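Local coordinates for xyloglucanase (Paenibacillus pabuli, PDB 2JEQ) that hydrolyses the beta-1,4-glucan backbone of xyloglucan as a family 5 glycoside hydrolase, accommodating its xylose and galactose side branches, at the BGC/XYS/GAL site. Sequence-based numbering; all coordinates share one arbitrary frame.

The BGC/XYS/GAL site. Residues 50, 55, 64-66, 131, 135, 137-139, 181-182, 264, 266, 323, 361, 363, 365, 371. With BGC (beta-D-glucopyranose), chain B; BGC (beta-D-glucopyranose), chain C; BGC (beta-D-glucopyranose), chain D; BGC (beta-D-glucopyranose), chain E; XYS (alpha-D-xylopyranose), chain F; XYS (alpha-D-xylopyranose), chain G; GAL (beta-D-galactopyranose), chain H.
Flat rings line the glucan cleft of this family 5 glycoside hydrolase. Trp65 turns one indole face to BGC (chain D), whose C1 stands 4.2 Å above the centre of the Trp65 ring, while Ala55 N lies over the opposite face near the rim. The Tyr135 ring carries the branch: C4 of XYS (chain G) sits over its centre in a CH-pi contact, and Glu182 OE1 lies at its edge. Trp361, with CG anti to the backbone N (chi1 -177°), presents a face to C3 of BGC (chain B). Its edge instead points at BGC (chain C), and Trp361 NE1 donates to the 2-hydroxyl O2 at 3.3 Å, nearly in the ring plane. The pyrrole edge of Trp361 points onto the face of Phe371, with Trp361 CD1 over the centre. His365 similarly faces XYS (chain F), which is poorly ordered.

Glu182, following Asn181 in the family's Asn-Glu pair, is the acid/base; Glu323 is the nucleophile. Glu323 OE2 takes O2 of BGC (chain B) on its syn lone pair at 2.8 Å, and OE1 turns toward anomeric O1. Tyr266 OH donates to Glu323 OE1 from above the carboxylate plane at 3.0 Å. Asn181 ND2 also donates to O2 of BGC (chain B), 3.1 Å away and in the amide plane. His264 ND1 gives Glu182 OE2 a straight bond (167°) on the anti lone pair, which could help tune its ionisation. His131 NE2 meets O3 of BGC (chain B) almost linearly (177°).

O3 of BGC (chain C) accepts from both Asn50 ND2 and Asn363 ND2; backbone N of His365 and Phe371 hold Asn363 OD1, fixing its amide. Along the branch, Ser137 OG bonds XYS (chain G) O3 at 2.6 Å, and Gln139 N donates to GAL O6 at 3.2 Å.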
# COMPACT_ATOMS: atom_id res chain seq x y z
N ASN A 50 -1.37 -6.69 -8.54
CA ASN A 50 -0.86 -7.51 -9.67
C ASN A 50 -0.97 -6.86 -11.08
O ASN A 50 -1.37 -7.52 -12.09
CB ASN A 50 -1.49 -8.91 -9.67
CG ASN A 50 -0.95 -9.80 -8.58
OD1 ASN A 50 -0.19 -9.37 -7.71
ND2 ASN A 50 -1.36 -11.07 -8.61
N ALA A 55 6.21 -8.35 -12.33
CA ALA A 55 7.46 -8.41 -13.06
C ALA A 55 7.90 -9.85 -13.17
O ALA A 55 7.77 -10.63 -12.21
CB ALA A 55 8.55 -7.61 -12.33
N ALA A 64 1.81 -9.83 -16.66
CA ALA A 64 2.61 -11.02 -16.32
C ALA A 64 2.01 -11.87 -15.20
O ALA A 64 2.33 -13.05 -15.06
CB ALA A 64 4.04 -10.62 -16.00
N TRP A 65 1.14 -11.27 -14.40
CA TRP A 65 0.54 -11.96 -13.28
C TRP A 65 -0.98 -12.17 -13.43
O TRP A 65 -1.74 -11.95 -12.49
CB TRP A 65 0.89 -11.24 -11.97
CG TRP A 65 2.38 -11.32 -11.56
CD1 TRP A 65 3.39 -12.07 -12.16
CD2 TRP A 65 2.99 -10.64 -10.48
NE1 TRP A 65 4.58 -11.88 -11.49
CE2 TRP A 65 4.36 -11.01 -10.46
CE3 TRP A 65 2.50 -9.76 -9.50
CZ2 TRP A 65 5.25 -10.53 -9.49
CZ3 TRP A 65 3.40 -9.28 -8.54
CH2 TRP A 65 4.76 -9.67 -8.55
N GLY A 66 -1.43 -12.58 -14.62
CA GLY A 66 -2.81 -13.08 -14.81
C GLY A 66 -3.89 -12.02 -15.04
O GLY A 66 -5.06 -12.35 -15.26
N HIS A 131 7.30 -0.63 -5.37
CA HIS A 131 6.72 -1.86 -4.80
C HIS A 131 7.70 -3.05 -4.80
O HIS A 131 8.30 -3.33 -3.77
CB HIS A 131 5.43 -2.24 -5.55
CG HIS A 131 4.50 -3.13 -4.78
ND1 HIS A 131 3.52 -2.64 -3.94
CD2 HIS A 131 4.40 -4.49 -4.72
CE1 HIS A 131 2.85 -3.65 -3.41
NE2 HIS A 131 3.37 -4.78 -3.86
N TYR A 135 11.89 -5.59 -2.21
CA TYR A 135 11.82 -7.00 -1.75
C TYR A 135 13.06 -7.81 -2.07
O TYR A 135 13.51 -7.84 -3.21
CB TYR A 135 10.65 -7.73 -2.42
CG TYR A 135 9.27 -7.48 -1.86
CD1 TYR A 135 8.97 -7.78 -0.52
CD2 TYR A 135 8.23 -7.03 -2.68
CE1 TYR A 135 7.73 -7.56 -0.00
CE2 TYR A 135 6.94 -6.81 -2.16
CZ TYR A 135 6.71 -7.09 -0.83
OH TYR A 135 5.48 -6.91 -0.28
N SER A 137 12.87 -10.92 -2.07
CA SER A 137 12.30 -12.10 -2.72
C SER A 137 11.87 -11.84 -4.19
O SER A 137 11.44 -12.75 -4.90
CB SER A 137 11.11 -12.59 -1.90
OG SER A 137 10.10 -11.59 -1.91
N VAL A 138 11.98 -10.58 -4.63
CA VAL A 138 11.58 -10.22 -6.01
C VAL A 138 12.86 -10.13 -6.84
O VAL A 138 13.81 -9.40 -6.48
CB VAL A 138 10.72 -8.90 -6.07
CG1 VAL A 138 10.48 -8.40 -7.50
CG2 VAL A 138 9.37 -9.11 -5.41
N GLN A 139 12.92 -10.90 -7.92
CA GLN A 139 14.09 -10.89 -8.79
C GLN A 139 14.34 -9.49 -9.33
O GLN A 139 13.44 -8.87 -9.88
CB GLN A 139 13.92 -11.85 -9.96
CG GLN A 139 15.26 -12.28 -10.56
CD GLN A 139 15.07 -13.14 -11.80
OE1 GLN A 139 14.37 -14.15 -11.76
NE2 GLN A 139 15.68 -12.73 -12.91
N ASN A 181 7.18 0.14 -0.27
CA ASN A 181 6.05 -0.74 -0.00
C ASN A 181 6.32 -1.46 1.31
O ASN A 181 6.23 -0.84 2.37
CB ASN A 181 5.79 -1.71 -1.16
CG ASN A 181 4.73 -2.75 -0.83
OD1 ASN A 181 3.69 -2.44 -0.25
ND2 ASN A 181 5.01 -4.01 -1.16
N GLU A 182 6.68 -2.74 1.24
CA GLU A 182 7.01 -3.52 2.45
C GLU A 182 8.51 -3.78 2.54
O GLU A 182 9.06 -4.66 1.85
CB GLU A 182 6.23 -4.83 2.50
CG GLU A 182 4.72 -4.68 2.63
CD GLU A 182 3.97 -6.02 2.61
OE1 GLU A 182 4.55 -7.06 2.15
OE2 GLU A 182 2.77 -6.00 3.01
N HIS A 264 0.04 -1.94 6.79
CA HIS A 264 -0.81 -2.92 6.15
C HIS A 264 -1.28 -3.80 7.28
O HIS A 264 -0.65 -3.86 8.34
CB HIS A 264 0.02 -3.77 5.16
CG HIS A 264 0.55 -3.01 4.00
ND1 HIS A 264 1.43 -3.56 3.08
CD2 HIS A 264 0.35 -1.72 3.60
CE1 HIS A 264 1.72 -2.66 2.16
NE2 HIS A 264 1.08 -1.54 2.46
N TYR A 266 -3.04 -7.75 7.72
CA TYR A 266 -3.56 -9.04 7.27
C TYR A 266 -3.61 -10.02 8.45
O TYR A 266 -3.41 -11.22 8.28
CB TYR A 266 -2.65 -9.65 6.21
CG TYR A 266 -2.58 -8.96 4.86
CD1 TYR A 266 -3.41 -9.36 3.82
CD2 TYR A 266 -1.63 -7.98 4.61
CE1 TYR A 266 -3.35 -8.76 2.58
CE2 TYR A 266 -1.55 -7.35 3.36
CZ TYR A 266 -2.42 -7.76 2.35
OH TYR A 266 -2.35 -7.20 1.12
N GLU A 323 -2.93 -1.68 2.54
CA GLU A 323 -3.44 -2.98 2.15
C GLU A 323 -4.11 -3.71 3.36
O GLU A 323 -3.64 -3.63 4.52
CB GLU A 323 -2.33 -3.86 1.53
CG GLU A 323 -1.47 -3.20 0.48
CD GLU A 323 -0.31 -4.11 0.03
OE1 GLU A 323 -0.21 -5.20 0.63
OE2 GLU A 323 0.48 -3.74 -0.89
N TRP A 361 -6.82 -4.69 -0.59
CA TRP A 361 -5.90 -5.41 -1.49
C TRP A 361 -6.64 -6.32 -2.48
O TRP A 361 -7.12 -7.37 -2.11
CB TRP A 361 -4.89 -6.29 -0.74
CG TRP A 361 -3.93 -6.95 -1.72
CD1 TRP A 361 -3.81 -8.29 -2.00
CD2 TRP A 361 -2.99 -6.28 -2.55
NE1 TRP A 361 -2.86 -8.49 -2.97
CE2 TRP A 361 -2.32 -7.28 -3.32
CE3 TRP A 361 -2.63 -4.95 -2.72
CZ2 TRP A 361 -1.33 -6.96 -4.24
CZ3 TRP A 361 -1.65 -4.64 -3.65
CH2 TRP A 361 -1.01 -5.64 -4.39
N ASN A 363 -5.97 -8.35 -5.95
CA ASN A 363 -4.93 -8.74 -6.89
C ASN A 363 -5.49 -9.25 -8.26
O ASN A 363 -4.75 -9.82 -9.07
CB ASN A 363 -3.99 -9.76 -6.24
CG ASN A 363 -4.62 -11.14 -6.04
OD1 ASN A 363 -5.85 -11.29 -6.09
ND2 ASN A 363 -3.77 -12.16 -5.83
N HIS A 365 -7.13 -11.80 -9.00
CA HIS A 365 -7.37 -13.23 -9.02
C HIS A 365 -8.72 -13.59 -8.39
O HIS A 365 -8.96 -13.36 -7.20
CB HIS A 365 -6.24 -13.99 -8.35
CG HIS A 365 -6.36 -15.48 -8.52
ND1 HIS A 365 -6.24 -16.36 -7.47
CD2 HIS A 365 -6.63 -16.23 -9.62
CE1 HIS A 365 -6.43 -17.59 -7.91
NE2 HIS A 365 -6.66 -17.54 -9.21
N PHE A 371 -8.07 -12.69 -4.10
CA PHE A 371 -8.43 -11.51 -3.35
C PHE A 371 -9.40 -10.65 -4.13
O PHE A 371 -9.89 -9.65 -3.59
CB PHE A 371 -7.20 -10.62 -3.14
CG PHE A 371 -6.33 -10.96 -1.96
CD1 PHE A 371 -6.71 -10.58 -0.66
CD2 PHE A 371 -5.09 -11.57 -2.14
CE1 PHE A 371 -5.90 -10.82 0.42
CE2 PHE A 371 -4.23 -11.82 -1.05
CZ PHE A 371 -4.63 -11.46 0.24
C2 BGC B . 2.18 -7.08 -0.94
C3 BGC B . 1.52 -7.61 -2.21
C4 BGC B . 1.08 -9.09 -2.05
C5 BGC B . 0.30 -9.27 -0.73
C6 BGC B . -0.26 -10.67 -0.42
C1 BGC B . 1.21 -7.42 0.17
O1 BGC B . 1.50 -6.78 1.39
O2 BGC B . 2.41 -5.69 -1.04
O3 BGC B . 2.43 -7.48 -3.27
O4 BGC B . 0.31 -9.46 -3.17
O5 BGC B . 1.19 -8.82 0.29
O6 BGC B . 0.77 -11.65 -0.42
C2 BGC C . -0.31 -11.14 -4.66
C3 BGC C . 0.07 -12.44 -5.30
C4 BGC C . 1.42 -12.30 -6.01
C5 BGC C . 2.44 -11.77 -4.99
C6 BGC C . 3.85 -11.63 -5.57
C1 BGC C . 0.79 -10.69 -3.71
O2 BGC C . -1.54 -11.31 -3.98
O3 BGC C . -1.02 -12.74 -6.15
O4 BGC C . 1.86 -13.59 -6.37
O5 BGC C . 1.99 -10.54 -4.43
O6 BGC C . 4.75 -11.94 -4.53
C2 BGC D . 3.13 -14.85 -7.96
C3 BGC D . 3.37 -14.95 -9.45
C4 BGC D . 2.04 -15.25 -10.17
C5 BGC D . 0.93 -14.27 -9.74
C6 BGC D . -0.46 -14.61 -10.27
C1 BGC D . 2.07 -13.77 -7.75
O2 BGC D . 4.34 -14.52 -7.29
O3 BGC D . 4.36 -15.91 -9.71
O4 BGC D . 2.22 -15.07 -11.56
O5 BGC D . 0.86 -14.14 -8.34
O6 BGC D . -0.87 -15.87 -9.79
C2 BGC E . 1.82 -16.07 -13.72
C3 BGC E . 2.14 -17.27 -14.64
C4 BGC E . 3.37 -18.12 -14.24
C5 BGC E . 3.53 -18.17 -12.71
C6 BGC E . 4.77 -18.92 -12.21
C1 BGC E . 2.28 -16.30 -12.28
O2 BGC E . 0.44 -15.83 -13.68
O3 BGC E . 2.28 -16.80 -15.96
O4 BGC E . 3.28 -19.43 -14.76
O5 BGC E . 3.58 -16.83 -12.29
O6 BGC E . 5.88 -18.04 -12.26
C1 XYS F . -2.29 -16.00 -9.53
C2 XYS F . -2.62 -17.44 -9.18
C3 XYS F . -2.20 -18.28 -10.39
C4 XYS F . -3.02 -17.84 -11.60
C5 XYS F . -2.83 -16.33 -11.81
O2 XYS F . -1.94 -17.92 -8.04
O3 XYS F . -2.36 -19.65 -10.17
O4 XYS F . -2.61 -18.59 -12.73
O5 XYS F . -3.06 -15.61 -10.59
C1 XYS G . 6.05 -11.29 -4.68
C2 XYS G . 7.15 -12.12 -4.04
C3 XYS G . 6.84 -12.19 -2.55
C4 XYS G . 6.65 -10.81 -1.95
C5 XYS G . 5.69 -9.98 -2.80
O2 XYS G . 7.12 -13.45 -4.53
O3 XYS G . 7.83 -12.88 -1.81
O4 XYS G . 6.12 -11.07 -0.68
O5 XYS G . 6.07 -10.04 -4.17
C1 GAL H . 8.08 -13.72 -5.56
C2 GAL H . 7.99 -15.21 -5.93
C3 GAL H . 8.87 -15.54 -7.14
C4 GAL H . 8.70 -14.50 -8.26
C5 GAL H . 8.92 -13.11 -7.68
C6 GAL H . 8.92 -11.99 -8.72
O2 GAL H . 8.40 -15.99 -4.81
O3 GAL H . 8.62 -16.84 -7.63
O4 GAL H . 7.39 -14.60 -8.82
O5 GAL H . 7.93 -12.88 -6.70
O6 GAL H . 10.19 -11.97 -9.31
O HOH W 1 1.83 -7.74 -6.16
O HOH W 2 11.37 -9.91 -11.15
O HOH W 3 7.10 -13.64 -11.35